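Local coordinates for glutamate--cysteine ligase GshA (Methylobacillus flagellatus KT, PDB 3K1T), which probably acts as a ligase that joins glutamate to cysteine in the synthesis of gamma-glutamylcysteine, at residues D49-G54 against N371-H376; L98-E103 against A117-L122; Y40-Y45 against L411-A416; F382-S387 against D396-R401; G132-E137 against G183-L188. All blocks are in the same frame, centred on the assembly; numbering follows the deposited sequence. Where two conformers were deposited one is given.

Interaction 1. Residues D49-G54 against N371-H376. With GOL (glycerol), chain N.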
# COMPACT_ATOMS: atom_id res chain seq x y z
N ASP A 49 -12.17 16.76 4.52
CA ASP A 49 -12.00 17.67 5.65
C ASP A 49 -12.92 17.20 6.78
O ASP A 49 -14.13 17.02 6.55
CB ASP A 49 -12.45 19.09 5.32
CG ASP A 49 -11.57 19.79 4.27
OD1 ASP A 49 -10.63 19.19 3.73
OD2 ASP A 49 -11.83 21.01 4.00
N LEU A 50 -12.36 17.05 7.99
CA LEU A 50 -13.13 16.73 9.17
C LEU A 50 -13.09 17.87 10.18
O LEU A 50 -12.16 18.68 10.17
CB LEU A 50 -12.57 15.48 9.85
CG LEU A 50 -12.40 14.19 9.03
CD1 LEU A 50 -11.72 13.11 9.94
CD2 LEU A 50 -13.76 13.72 8.46
N ARG A 51 -14.08 17.88 11.08
CA ARG A 51 -14.04 18.69 12.29
C ARG A 51 -14.33 17.83 13.52
O ARG A 51 -15.30 17.06 13.55
CB ARG A 51 -14.97 19.89 12.23
CG ARG A 51 -14.42 20.98 11.30
CD ARG A 51 -15.23 22.25 11.44
NE ARG A 51 -14.49 23.38 10.92
CZ ARG A 51 -14.87 24.65 11.04
NH1 ARG A 51 -16.01 24.94 11.62
NH2 ARG A 51 -14.08 25.62 10.55
N ASN A 52 -13.43 17.96 14.49
CA ASN A 52 -13.55 17.31 15.80
C ASN A 52 -14.02 18.37 16.81
O ASN A 52 -13.27 19.28 17.19
CB ASN A 52 -12.18 16.74 16.16
CG ASN A 52 -12.21 15.93 17.44
OD1 ASN A 52 -13.18 15.96 18.18
ND2 ASN A 52 -11.11 15.23 17.73
N ALA A 53 -15.27 18.25 17.22
CA ALA A 53 -15.93 19.17 18.15
C ALA A 53 -15.88 18.62 19.58
O ALA A 53 -16.42 19.24 20.51
CB ALA A 53 -17.40 19.35 17.70
N GLY A 54 -15.29 17.43 19.77
CA GLY A 54 -15.35 16.75 21.08
C GLY A 54 -16.69 16.06 21.32
O GLY A 54 -16.74 14.94 21.84
N ASN A 371 -15.71 29.64 12.06
CA ASN A 371 -15.42 30.12 10.67
C ASN A 371 -14.65 29.09 9.85
O ASN A 371 -13.67 28.50 10.32
CB ASN A 371 -14.60 31.43 10.71
CG ASN A 371 -15.34 32.63 11.39
OD1 ASN A 371 -16.55 32.69 11.40
ND2 ASN A 371 -14.56 33.56 11.96
N ALA A 372 -15.06 28.91 8.59
CA ALA A 372 -14.34 28.04 7.65
C ALA A 372 -13.08 28.82 7.26
O ALA A 372 -13.16 30.03 7.08
CB ALA A 372 -15.22 27.72 6.43
N PRO A 373 -11.91 28.17 7.18
CA PRO A 373 -10.70 28.95 6.93
C PRO A 373 -10.50 29.40 5.46
O PRO A 373 -9.72 30.32 5.20
CB PRO A 373 -9.59 27.98 7.32
CG PRO A 373 -10.15 26.66 7.02
CD PRO A 373 -11.59 26.78 7.48
N GLY A 374 -11.18 28.75 4.53
CA GLY A 374 -10.92 29.03 3.10
C GLY A 374 -9.44 28.83 2.78
O GLY A 374 -8.86 27.79 3.11
N MSE A 375 -8.83 29.85 2.18
CA MSE A 375 -7.41 29.85 1.84
C MSE A 375 -6.53 30.34 2.96
O MSE A 375 -5.32 30.29 2.84
CB MSE A 375 -7.17 30.83 0.67
CG MSE A 375 -7.88 30.44 -0.60
SE MSE A 375 -7.24 28.66 -1.17
CE MSE A 375 -5.28 28.91 -1.12
N HIS A 376 -7.13 30.84 4.03
CA HIS A 376 -6.38 31.44 5.13
C HIS A 376 -5.92 30.40 6.16
O HIS A 376 -6.45 30.32 7.30
CB HIS A 376 -7.23 32.55 5.77
CG HIS A 376 -7.63 33.60 4.79
ND1 HIS A 376 -8.88 33.64 4.20
CD2 HIS A 376 -6.92 34.61 4.22
CE1 HIS A 376 -8.93 34.65 3.35
NE2 HIS A 376 -7.76 35.26 3.35
C1 GOL N . -12.25 24.46 4.61
O1 GOL N . -12.59 25.80 4.28
C2 GOL N . -13.48 23.75 5.26
O2 GOL N . -13.80 22.51 4.74
C3 GOL N . -13.28 23.51 6.73
O3 GOL N . -14.24 24.17 7.54
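Arg51 and Asn371 are joined by one charged hydrogen bond, in which NH2 of the arginine reaches the backbone O of Asn371 at 2.9 Å. The bond is bent, with an angle of 142° at the hydrogen. The acceptor lies close to the guanidinium plane, at the edge of the group, whereas the donor stands well above the carbonyl plane of Asn371. Arg51 gets there with CG beside its own backbone N (chi1 -73°) and the chain extended from CG to NE. Other bonds of the group go to the surroundings: NH2 forms a salt bridge with Glu343, and NH1 serves the carbonyls of Val331 and Leu370. A lysine here would probably leave several of these carbonyls without a donor and let the 371-376 loop shift. Strand 45-52, from which the arginine extends, runs in an antiparallel sheet between strands 57-63 and 340-349, and the loop leads into strand 377-381. A type II' turn from Pro373 to His376 shapes this loop, with Gly374 taking the positive phi of its second position and His376 N bonded to Pro373 O. Van der Waals contact is slight: Ala372 CA and Pro373 CD lie obliquely beside Arg51 NH2, at 3.8 Å and 4.1 Å. A glycerol, probably from the crystallisation liquor, bridges the two sides: its O2 donates to Asp49 OD2 at 2.6 Å, and Gly374 N donates to its O1 at 3.3 Å. Its O3 sits over one face of the Arg51 guanidinium, and OD1 of Asp49 pairs with Arg359.

Interaction 2. Residues L98-E103 against A117-L122. With SO4 (sulfate ion), chain D.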
# COMPACT_ATOMS: atom_id res chain seq x y z
N LEU A 98 -0.14 8.88 -18.77
CA LEU A 98 -1.23 9.61 -18.15
C LEU A 98 -1.08 11.09 -18.40
O LEU A 98 -0.00 11.65 -18.13
CB LEU A 98 -1.23 9.32 -16.66
CG LEU A 98 -2.43 9.79 -15.86
CD1 LEU A 98 -3.72 9.09 -16.26
CD2 LEU A 98 -2.13 9.53 -14.31
N LEU A 99 -2.13 11.71 -18.93
CA LEU A 99 -2.18 13.16 -19.08
C LEU A 99 -2.85 13.72 -17.85
O LEU A 99 -3.97 13.32 -17.52
CB LEU A 99 -3.00 13.55 -20.34
CG LEU A 99 -3.09 15.04 -20.69
CD1 LEU A 99 -1.75 15.56 -21.19
CD2 LEU A 99 -4.19 15.32 -21.76
N LEU A 100 -2.15 14.63 -17.17
CA LEU A 100 -2.66 15.29 -15.97
C LEU A 100 -3.10 16.71 -16.33
O LEU A 100 -2.31 17.53 -16.78
CB LEU A 100 -1.59 15.35 -14.87
CG LEU A 100 -1.96 16.04 -13.54
CD1 LEU A 100 -3.03 15.26 -12.76
CD2 LEU A 100 -0.67 16.22 -12.65
N ILE A 101 -4.39 17.00 -16.13
CA ILE A 101 -4.93 18.35 -16.34
C ILE A 101 -5.06 19.10 -14.99
O ILE A 101 -5.85 18.74 -14.15
CB ILE A 101 -6.30 18.32 -17.08
CG1 ILE A 101 -6.14 17.55 -18.42
CG2 ILE A 101 -6.82 19.74 -17.29
CD1 ILE A 101 -7.37 17.47 -19.28
N PRO A 102 -4.29 20.17 -14.81
CA PRO A 102 -4.29 20.94 -13.56
C PRO A 102 -5.38 22.00 -13.55
O PRO A 102 -5.97 22.29 -14.61
CB PRO A 102 -2.92 21.59 -13.56
CG PRO A 102 -2.68 21.86 -15.02
CD PRO A 102 -3.33 20.73 -15.77
N GLU A 103 -5.65 22.56 -12.38
CA GLU A 103 -6.45 23.78 -12.27
C GLU A 103 -5.78 24.84 -13.18
O GLU A 103 -4.57 24.75 -13.48
CB GLU A 103 -6.51 24.28 -10.83
CG GLU A 103 -7.46 23.52 -9.88
CD GLU A 103 -8.96 23.69 -10.24
OE1 GLU A 103 -9.29 24.60 -11.04
OE2 GLU A 103 -9.80 22.90 -9.73
N ALA A 117 4.43 17.51 -6.74
CA ALA A 117 4.33 16.38 -5.78
C ALA A 117 3.44 15.26 -6.30
O ALA A 117 3.79 14.08 -6.19
CB ALA A 117 3.79 16.90 -4.42
N LEU A 118 2.28 15.63 -6.86
CA LEU A 118 1.38 14.67 -7.48
C LEU A 118 2.01 13.94 -8.67
O LEU A 118 1.94 12.70 -8.80
CB LEU A 118 0.05 15.34 -7.86
CG LEU A 118 -0.96 14.46 -8.57
CD1 LEU A 118 -1.39 13.17 -7.81
CD2 LEU A 118 -2.20 15.33 -8.93
N THR A 119 2.66 14.69 -9.55
CA THR A 119 3.34 14.14 -10.71
C THR A 119 4.42 13.13 -10.29
O THR A 119 4.57 12.05 -10.89
CB THR A 119 3.95 15.25 -11.58
OG1 THR A 119 2.92 16.16 -12.00
CG2 THR A 119 4.64 14.66 -12.77
N HIS A 120 5.13 13.47 -9.22
CA HIS A 120 6.19 12.62 -8.69
C HIS A 120 5.63 11.28 -8.21
O HIS A 120 6.16 10.20 -8.54
CB HIS A 120 6.90 13.29 -7.53
CG HIS A 120 7.98 12.44 -6.92
ND1 HIS A 120 9.12 12.07 -7.61
CD2 HIS A 120 8.10 11.89 -5.68
CE1 HIS A 120 9.87 11.30 -6.83
NE2 HIS A 120 9.28 11.18 -5.66
N ILE A 121 4.54 11.33 -7.46
CA ILE A 121 3.87 10.07 -7.02
C ILE A 121 3.47 9.20 -8.19
O ILE A 121 3.70 7.99 -8.20
CB ILE A 121 2.64 10.36 -6.12
CG1 ILE A 121 3.07 10.98 -4.79
CG2 ILE A 121 1.77 9.07 -5.89
CD1 ILE A 121 1.90 11.80 -4.13
N LEU A 122 2.86 9.81 -9.21
CA LEU A 122 2.35 9.07 -10.36
C LEU A 122 3.49 8.46 -11.20
O LEU A 122 3.35 7.36 -11.70
CB LEU A 122 1.47 9.99 -11.23
CG LEU A 122 0.19 10.53 -10.56
CD1 LEU A 122 -0.41 11.68 -11.40
CD2 LEU A 122 -0.83 9.45 -10.33
S SO4 D . 9.66 13.52 -10.81
O1 SO4 D . 10.22 14.40 -9.81
O2 SO4 D . 9.58 12.11 -10.38
O3 SO4 D . 8.31 14.08 -10.92
O4 SO4 D . 10.19 13.58 -12.16
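Leu98 CD2 and Leu122 CD1 meet methyl to methyl at 4.0 Å, their side chains at about a right angle. One turn back along the helix, Leu118 CD2 rests 3.9 Å from Leu100 CD1, and CD2 of Leu100 comes 3.6 Å from Thr119 OG1. Both Leu100 and Thr119 have two modelled conformers, so these two contacts are less certain. Leu98 and Leu100 carry CG opposite the backbone N (chi1 -170° and 179°), sending their branches to the helix. The Thr119 hydroxyl is itself bonded to Val115 O, one turn earlier, and to a glycerol. Further out, His120 ND1 donates to O2 of a sulfate, probably from the crystallisation liquor, at 2.8 Å, the anion lying at the edge of the imidazole; Arg123 NH1 is its second partner. A phenylalanine in place of His120 would probably leave sulfate O2 without this N-H and weaken the hold on the anion. Residues 98-102 and 117-122 run nearly antiparallel, their axes 10.9 Å apart, within strand 97-102 and helix 109-124, the first two elements of a beta-alpha-beta unit. Strand 128-133 completes it beside strand 97-102, strand 173-177 flanks the other edge, and their Val129 and Leu175 touch Leu122.

Interaction 3. Residues Y40-Y45 against L411-A416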
# COMPACT_ATOMS: atom_id res chain seq x y z
N TYR A 40 -18.93 -1.02 -4.86
CA TYR A 40 -18.87 0.34 -5.41
C TYR A 40 -17.58 0.89 -6.05
O TYR A 40 -17.64 1.85 -6.81
CB TYR A 40 -19.35 1.32 -4.35
CG TYR A 40 -20.80 1.14 -3.97
CD1 TYR A 40 -21.83 1.51 -4.86
CD2 TYR A 40 -21.16 0.61 -2.75
CE1 TYR A 40 -23.16 1.37 -4.50
CE2 TYR A 40 -22.46 0.45 -2.40
CZ TYR A 40 -23.46 0.84 -3.28
OH TYR A 40 -24.75 0.65 -2.86
N GLY A 41 -16.47 0.23 -5.78
CA GLY A 41 -15.15 0.72 -6.14
C GLY A 41 -14.91 1.89 -5.22
O GLY A 41 -15.64 2.05 -4.23
N ALA A 42 -13.91 2.68 -5.60
CA ALA A 42 -13.50 3.91 -4.94
C ALA A 42 -12.88 4.81 -6.01
O ALA A 42 -12.36 4.33 -7.05
CB ALA A 42 -12.46 3.64 -3.81
N PRO A 43 -12.87 6.13 -5.77
CA PRO A 43 -12.24 7.03 -6.71
C PRO A 43 -10.72 6.80 -6.75
O PRO A 43 -10.15 6.21 -5.82
CB PRO A 43 -12.49 8.45 -6.11
CG PRO A 43 -13.48 8.25 -5.07
CD PRO A 43 -13.41 6.85 -4.60
N PHE A 44 -10.07 7.35 -7.78
CA PHE A 44 -8.61 7.28 -7.92
C PHE A 44 -7.94 7.94 -6.70
O PHE A 44 -6.98 7.41 -6.13
CB PHE A 44 -8.18 7.99 -9.25
CG PHE A 44 -6.73 7.83 -9.56
CD1 PHE A 44 -6.29 6.74 -10.31
CD2 PHE A 44 -5.79 8.75 -9.11
CE1 PHE A 44 -4.95 6.54 -10.58
CE2 PHE A 44 -4.44 8.57 -9.39
CZ PHE A 44 -4.02 7.46 -10.12
N TYR A 45 -8.43 9.14 -6.34
CA TYR A 45 -7.95 9.89 -5.20
C TYR A 45 -9.03 10.80 -4.62
O TYR A 45 -10.06 11.06 -5.27
CB TYR A 45 -6.64 10.65 -5.50
CG TYR A 45 -6.61 11.72 -6.58
CD1 TYR A 45 -7.76 12.15 -7.27
CD2 TYR A 45 -5.39 12.28 -6.94
CE1 TYR A 45 -7.68 13.13 -8.30
CE2 TYR A 45 -5.30 13.26 -7.93
CZ TYR A 45 -6.43 13.70 -8.60
OH TYR A 45 -6.29 14.69 -9.57
N LEU A 411 -15.90 6.73 5.27
CA LEU A 411 -17.38 6.82 5.13
C LEU A 411 -17.75 7.92 4.14
O LEU A 411 -18.62 7.72 3.29
CB LEU A 411 -18.06 7.07 6.48
CG LEU A 411 -17.90 6.00 7.56
CD1 LEU A 411 -18.54 6.53 8.91
CD2 LEU A 411 -18.58 4.71 7.11
N ALA A 412 -17.10 9.07 4.26
CA ALA A 412 -17.34 10.19 3.32
C ALA A 412 -16.90 9.80 1.88
O ALA A 412 -17.56 10.15 0.91
CB ALA A 412 -16.62 11.46 3.80
N LEU A 413 -15.78 9.10 1.75
CA LEU A 413 -15.35 8.57 0.45
C LEU A 413 -16.37 7.64 -0.18
O LEU A 413 -16.69 7.76 -1.38
CB LEU A 413 -14.00 7.84 0.58
CG LEU A 413 -13.35 7.41 -0.73
CD1 LEU A 413 -12.76 8.64 -1.39
CD2 LEU A 413 -12.24 6.33 -0.50
N LEU A 414 -16.90 6.72 0.61
CA LEU A 414 -17.91 5.79 0.13
C LEU A 414 -19.17 6.54 -0.35
O LEU A 414 -19.72 6.27 -1.45
CB LEU A 414 -18.28 4.80 1.26
CG LEU A 414 -19.37 3.78 0.97
CD1 LEU A 414 -19.01 2.95 -0.30
CD2 LEU A 414 -19.59 2.86 2.18
N ALA A 415 -19.59 7.53 0.44
CA ALA A 415 -20.73 8.32 0.06
C ALA A 415 -20.52 9.04 -1.28
O ALA A 415 -21.44 9.05 -2.13
CB ALA A 415 -21.09 9.35 1.18
N ALA A 416 -19.35 9.65 -1.46
CA ALA A 416 -19.01 10.34 -2.73
C ALA A 416 -19.00 9.36 -3.92
O ALA A 416 -19.50 9.71 -5.02
CB ALA A 416 -17.68 11.05 -2.62
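While Tyr40, Ala42 and Pro43 rest on Leu413 and Leu414, the hydroxyl of nearby Tyr45 is gripped twice, by the carbonyl of Leu176 and by Asn177 ND2, which pins the start of strand 45-52 to the strand 173-177 region. Tyr40 OH has a partner of its own in a glycerol, probably from the crystallisation liquor. Between the segments themselves the contact is apolar. Pro43 and Leu413 meet most closely: methyl CD1 of the leucine abuts the proline ring at CD, 3.7 Å away, and at CG, 3.8 Å away. The first bond of the Leu413 side chain runs along the interface rather than at the loop, and with CG opposite the backbone N (chi1 -172°) the branch end swings back toward Pro43. Its other methyl, CD2, lies loosely near Ala42 CB, at 4.3 Å in one of the alanine's two conformers. At the Tyr40 end of the contact, Leu414 CD1 lies 4.0 Å from Tyr40 CD2, meeting the phenol ring obliquely. Tyr40 closes helix 26-40, and Gly41 is the first residue to leave helical angles as the chain turns toward strand 45-52. The contact thus lays this helix end and the following loop along helix 398-421. The side chain of Tyr40 also touches Thr417, Ile418 and Gln421 of that helix, and Leu414 is further enclosed by Trp32 and Gln36 of helix 26-40 and by Val218 of helix 210-226. With apolar carbons meeting across the segments, the fit probably rests on shape and on keeping water from the buried leucines, without directional bonds.

Interaction 4. Residues F382-S387 against D396-R401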
# COMPACT_ATOMS: atom_id res chain seq x y z
N PHE A 382 0.61 15.68 9.21
CA PHE A 382 0.25 14.66 10.20
C PHE A 382 1.50 13.92 10.62
O PHE A 382 2.31 13.57 9.78
CB PHE A 382 -0.69 13.62 9.60
CG PHE A 382 -2.11 14.04 9.45
CD1 PHE A 382 -2.58 15.29 9.90
CD2 PHE A 382 -2.99 13.18 8.85
CE1 PHE A 382 -3.90 15.62 9.76
CE2 PHE A 382 -4.31 13.52 8.69
CZ PHE A 382 -4.77 14.75 9.14
N GLU A 383 1.62 13.65 11.91
CA GLU A 383 2.70 12.86 12.48
C GLU A 383 2.29 11.38 12.75
O GLU A 383 3.14 10.52 12.89
CB GLU A 383 3.13 13.53 13.78
CG GLU A 383 3.74 14.95 13.61
CD GLU A 383 5.08 14.93 12.88
OE1 GLU A 383 5.92 14.10 13.29
OE2 GLU A 383 5.32 15.77 11.95
N THR A 384 1.00 11.09 12.76
CA THR A 384 0.52 9.77 13.19
C THR A 384 -0.18 9.11 12.03
O THR A 384 -0.97 9.76 11.35
CB THR A 384 -0.48 9.95 14.38
OG1 THR A 384 0.12 10.72 15.44
CG2 THR A 384 -0.98 8.60 14.95
N PRO A 385 0.06 7.81 11.78
CA PRO A 385 -0.70 7.07 10.77
C PRO A 385 -2.15 6.88 11.18
O PRO A 385 -2.44 6.87 12.37
CB PRO A 385 -0.02 5.69 10.74
CG PRO A 385 1.28 5.86 11.39
CD PRO A 385 1.11 6.97 12.39
N CYS A 386 -3.04 6.67 10.20
CA CYS A 386 -4.47 6.41 10.45
C CYS A 386 -4.84 4.94 10.44
O CYS A 386 -6.01 4.62 10.66
CB CYS A 386 -5.34 7.15 9.40
SG CYS A 386 -5.13 8.95 9.41
N SER A 387 -3.90 4.05 10.13
CA SER A 387 -4.22 2.65 9.92
C SER A 387 -3.62 1.71 10.98
O SER A 387 -3.52 0.50 10.78
CB SER A 387 -3.73 2.23 8.50
OG SER A 387 -2.30 2.44 8.37
N ASP A 396 -8.60 7.72 23.15
CA ASP A 396 -8.11 8.95 22.49
C ASP A 396 -6.58 9.06 22.41
O ASP A 396 -6.07 10.14 22.14
CB ASP A 396 -8.70 10.21 23.16
CG ASP A 396 -8.68 11.44 22.22
OD1 ASP A 396 -8.94 11.27 20.99
OD2 ASP A 396 -8.40 12.58 22.72
N ALA A 397 -5.86 7.95 22.55
CA ALA A 397 -4.45 7.93 22.20
C ALA A 397 -4.32 8.35 20.72
O ALA A 397 -5.23 8.10 19.91
CB ALA A 397 -3.84 6.53 22.42
N ALA A 398 -3.19 8.93 20.36
CA ALA A 398 -3.02 9.47 19.00
C ALA A 398 -3.33 8.48 17.87
O ALA A 398 -4.08 8.83 16.95
CB ALA A 398 -1.59 10.09 18.81
N PRO A 399 -2.81 7.26 17.94
CA PRO A 399 -3.13 6.30 16.86
C PRO A 399 -4.61 5.94 16.79
O PRO A 399 -5.09 5.54 15.73
CB PRO A 399 -2.32 5.06 17.21
CG PRO A 399 -1.36 5.47 18.31
CD PRO A 399 -1.84 6.72 18.92
N ASN A 400 -5.30 6.07 17.90
CA ASN A 400 -6.74 5.78 17.96
C ASN A 400 -7.61 6.95 17.49
O ASN A 400 -8.61 6.75 16.77
CB ASN A 400 -7.10 5.26 19.36
CG ASN A 400 -6.53 3.91 19.63
OD1 ASN A 400 -6.27 3.13 18.70
ND2 ASN A 400 -6.35 3.58 20.91
N ARG A 401 -7.19 8.18 17.83
CA ARG A 401 -7.79 9.37 17.27
C ARG A 401 -7.67 9.33 15.74
O ARG A 401 -8.66 9.59 15.01
CB ARG A 401 -7.10 10.62 17.83
CG ARG A 401 -7.50 11.97 17.13
CD ARG A 401 -8.72 12.59 17.72
NE ARG A 401 -8.49 13.10 19.08
CZ ARG A 401 -8.00 14.29 19.41
NH1 ARG A 401 -7.66 15.17 18.49
NH2 ARG A 401 -7.84 14.59 20.70
O HOH W 1 -3.46 4.78 13.70
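Thr384 opens the contact with the first turn of helix 398-421, in a connection that runs from strand 377-381 through a loop and back onto that helix, with Ala397 at the N-cap position. Its CB is directed at the helix, and its two branches divide the work: methyl CG2 lies 3.7 Å from Pro399 CA and equally close to Ala398 O, while OG1 stands 3.8 Å from Ala398 CB. The torsion places OG1 beside the backbone N (chi1 -54°) and turns the methyl opposite it, into the helix. Phe402, farther along the helix, packs against Thr384 too, and its ring meets Phe382 edge-to-face. At Pro385 the link becomes polar. A water donates to its carbonyl O at 2.7 Å and to Pro399 O at the same distance, spanning two carbonyls that could not bond to each other directly. Pro385 and Ser387 also touch Pro78 of the second subunit, so this surface contact lies beside the dimer interface. On the helix side, the approach to the first turn is held by Arg401, which grips Asp396 side-on: NE reaches OD1 at 2.7 Å and NH2 reaches OD2 at 2.9 Å, each through the oxygen's syn lone pair and nearly in the guanidinium plane.

Interaction 5. Residues G132-E137 against G183-L188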
# COMPACT_ATOMS: atom_id res chain seq x y z
N GLY A 132 -1.01 18.64 -19.08
CA GLY A 132 -1.74 19.28 -20.17
C GLY A 132 -2.66 20.36 -19.64
O GLY A 132 -3.65 20.08 -18.96
N SER A 133 -2.33 21.60 -19.96
CA SER A 133 -3.15 22.73 -19.59
C SER A 133 -4.35 22.94 -20.51
O SER A 133 -4.21 22.87 -21.73
CB SER A 133 -2.29 24.01 -19.68
OG SER A 133 -3.02 25.15 -19.27
N ILE A 134 -5.49 23.30 -19.93
CA ILE A 134 -6.63 23.80 -20.69
C ILE A 134 -6.84 25.29 -20.42
O ILE A 134 -7.92 25.82 -20.68
CB ILE A 134 -7.93 22.98 -20.39
CG1 ILE A 134 -8.32 23.04 -18.91
CG2 ILE A 134 -7.74 21.52 -20.85
CD1 ILE A 134 -9.74 22.39 -18.56
N ALA A 135 -5.82 25.96 -19.88
CA ALA A 135 -5.91 27.38 -19.61
C ALA A 135 -5.67 28.11 -20.94
O ALA A 135 -4.69 27.85 -21.65
CB ALA A 135 -4.89 27.82 -18.57
N PRO A 136 -6.59 29.01 -21.31
CA PRO A 136 -6.53 29.63 -22.65
C PRO A 136 -5.27 30.50 -22.88
O PRO A 136 -4.84 30.66 -24.01
CB PRO A 136 -7.80 30.48 -22.68
CG PRO A 136 -8.07 30.84 -21.26
CD PRO A 136 -7.68 29.57 -20.49
N GLU A 137 -4.69 31.01 -21.81
CA GLU A 137 -3.43 31.76 -21.86
C GLU A 137 -2.15 30.91 -22.02
O GLU A 137 -1.09 31.45 -22.29
CB GLU A 137 -3.32 32.65 -20.62
CG GLU A 137 -3.08 31.90 -19.32
CD GLU A 137 -4.37 31.47 -18.58
OE1 GLU A 137 -5.49 31.47 -19.18
OE2 GLU A 137 -4.22 31.10 -17.37
N GLY A 183 -18.08 24.17 -15.26
CA GLY A 183 -18.62 23.43 -16.40
C GLY A 183 -17.54 22.64 -17.14
O GLY A 183 -16.38 23.10 -17.24
N ILE A 184 -17.88 21.45 -17.62
CA ILE A 184 -16.96 20.67 -18.44
C ILE A 184 -16.82 21.35 -19.82
O ILE A 184 -17.79 21.48 -20.56
CB ILE A 184 -17.42 19.22 -18.63
CG1 ILE A 184 -17.61 18.51 -17.27
CG2 ILE A 184 -16.39 18.44 -19.47
CD1 ILE A 184 -18.12 17.06 -17.45
N PRO A 185 -15.60 21.80 -20.17
CA PRO A 185 -15.40 22.45 -21.47
C PRO A 185 -15.70 21.51 -22.59
O PRO A 185 -15.41 20.31 -22.50
CB PRO A 185 -13.90 22.81 -21.48
CG PRO A 185 -13.41 22.55 -20.13
CD PRO A 185 -14.37 21.74 -19.37
N ASP A 186 -16.21 22.04 -23.69
CA ASP A 186 -16.51 21.22 -24.86
C ASP A 186 -15.30 20.39 -25.38
O ASP A 186 -15.48 19.25 -25.81
CB ASP A 186 -17.15 22.09 -25.97
CG ASP A 186 -17.98 21.27 -26.96
OD1 ASP A 186 -18.53 20.21 -26.56
OD2 ASP A 186 -18.08 21.67 -28.15
N ILE A 187 -14.09 20.93 -25.27
CA ILE A 187 -12.88 20.22 -25.68
C ILE A 187 -12.65 18.91 -24.90
O ILE A 187 -11.97 18.00 -25.40
CB ILE A 187 -11.62 21.15 -25.62
CG1 ILE A 187 -10.45 20.55 -26.46
CG2 ILE A 187 -11.16 21.45 -24.17
CD1 ILE A 187 -9.25 21.53 -26.63
N LEU A 188 -13.23 18.79 -23.72
CA LEU A 188 -13.13 17.55 -22.93
C LEU A 188 -14.32 16.60 -23.11
O LEU A 188 -14.36 15.55 -22.44
CB LEU A 188 -12.97 17.87 -21.43
CG LEU A 188 -11.73 18.66 -21.00
CD1 LEU A 188 -11.57 18.74 -19.44
CD2 LEU A 188 -10.48 18.16 -21.67
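Ile134 packs against Pro185 and Leu188 where the chain leaves strand 128-133 of the mixed sheet and meets the loop that follows strand 173-177. The close part depends on one methyl: Ile134 CD1 lies 4.0 Å from Pro185 CG and 4.2 Å from Leu188 CD1, its side chain crossing each of theirs at about a right angle. CG1 of Ile134 is flanked by both backbone N and C (chi1 60°), and the chain then extends to bring CD1 to both partners. Ile101 of the neighbouring strand 97-102 lies beside both Ile134 and Leu188. A short 3-10 segment sets the two partners, Leu188 N bonding to Pro185 O at 2.9 Å and bringing proline and leucine to the same side. The outer part is loose. Ile187 has its CB directed toward residues 132-137 but stays 4.8 Å from Ile134, CG2 to CG2, and Asp186, Pro136 and Glu137 are exposed. Ile134 and Ile187 also touch a crystal neighbour, so their poses may partly reflect the lattice. Ile134 is the middle residue of an ST turn at the strand end: Ala135 N donates to Ser133 OG at 3.0 Å, with 160° at the hydrogen.

In the fold
From the N terminus, residues 40-45 open the longest loop, closed at 411-416 by interaction 3, and every other contact falls within it. Residues 49-54 come next, and interaction 1 closes only at 371-376. Inside that span, interaction 2 (98-103 with 117-122) and then interaction 5 (132-137 with 183-188) close short loops in series. They share the mixed sheet, where Leu100 O probably accepts a hydrogen bond from Gly132 N. Interaction 4 follows interaction 1 in the chain and touches it through Asn52 and Arg401. No pair crosses. Interactions 3 and 4 both use helix 398-421, and Phe44 and Tyr45 pack on Leu122 and Leu118, joining interaction 3 to interaction 2.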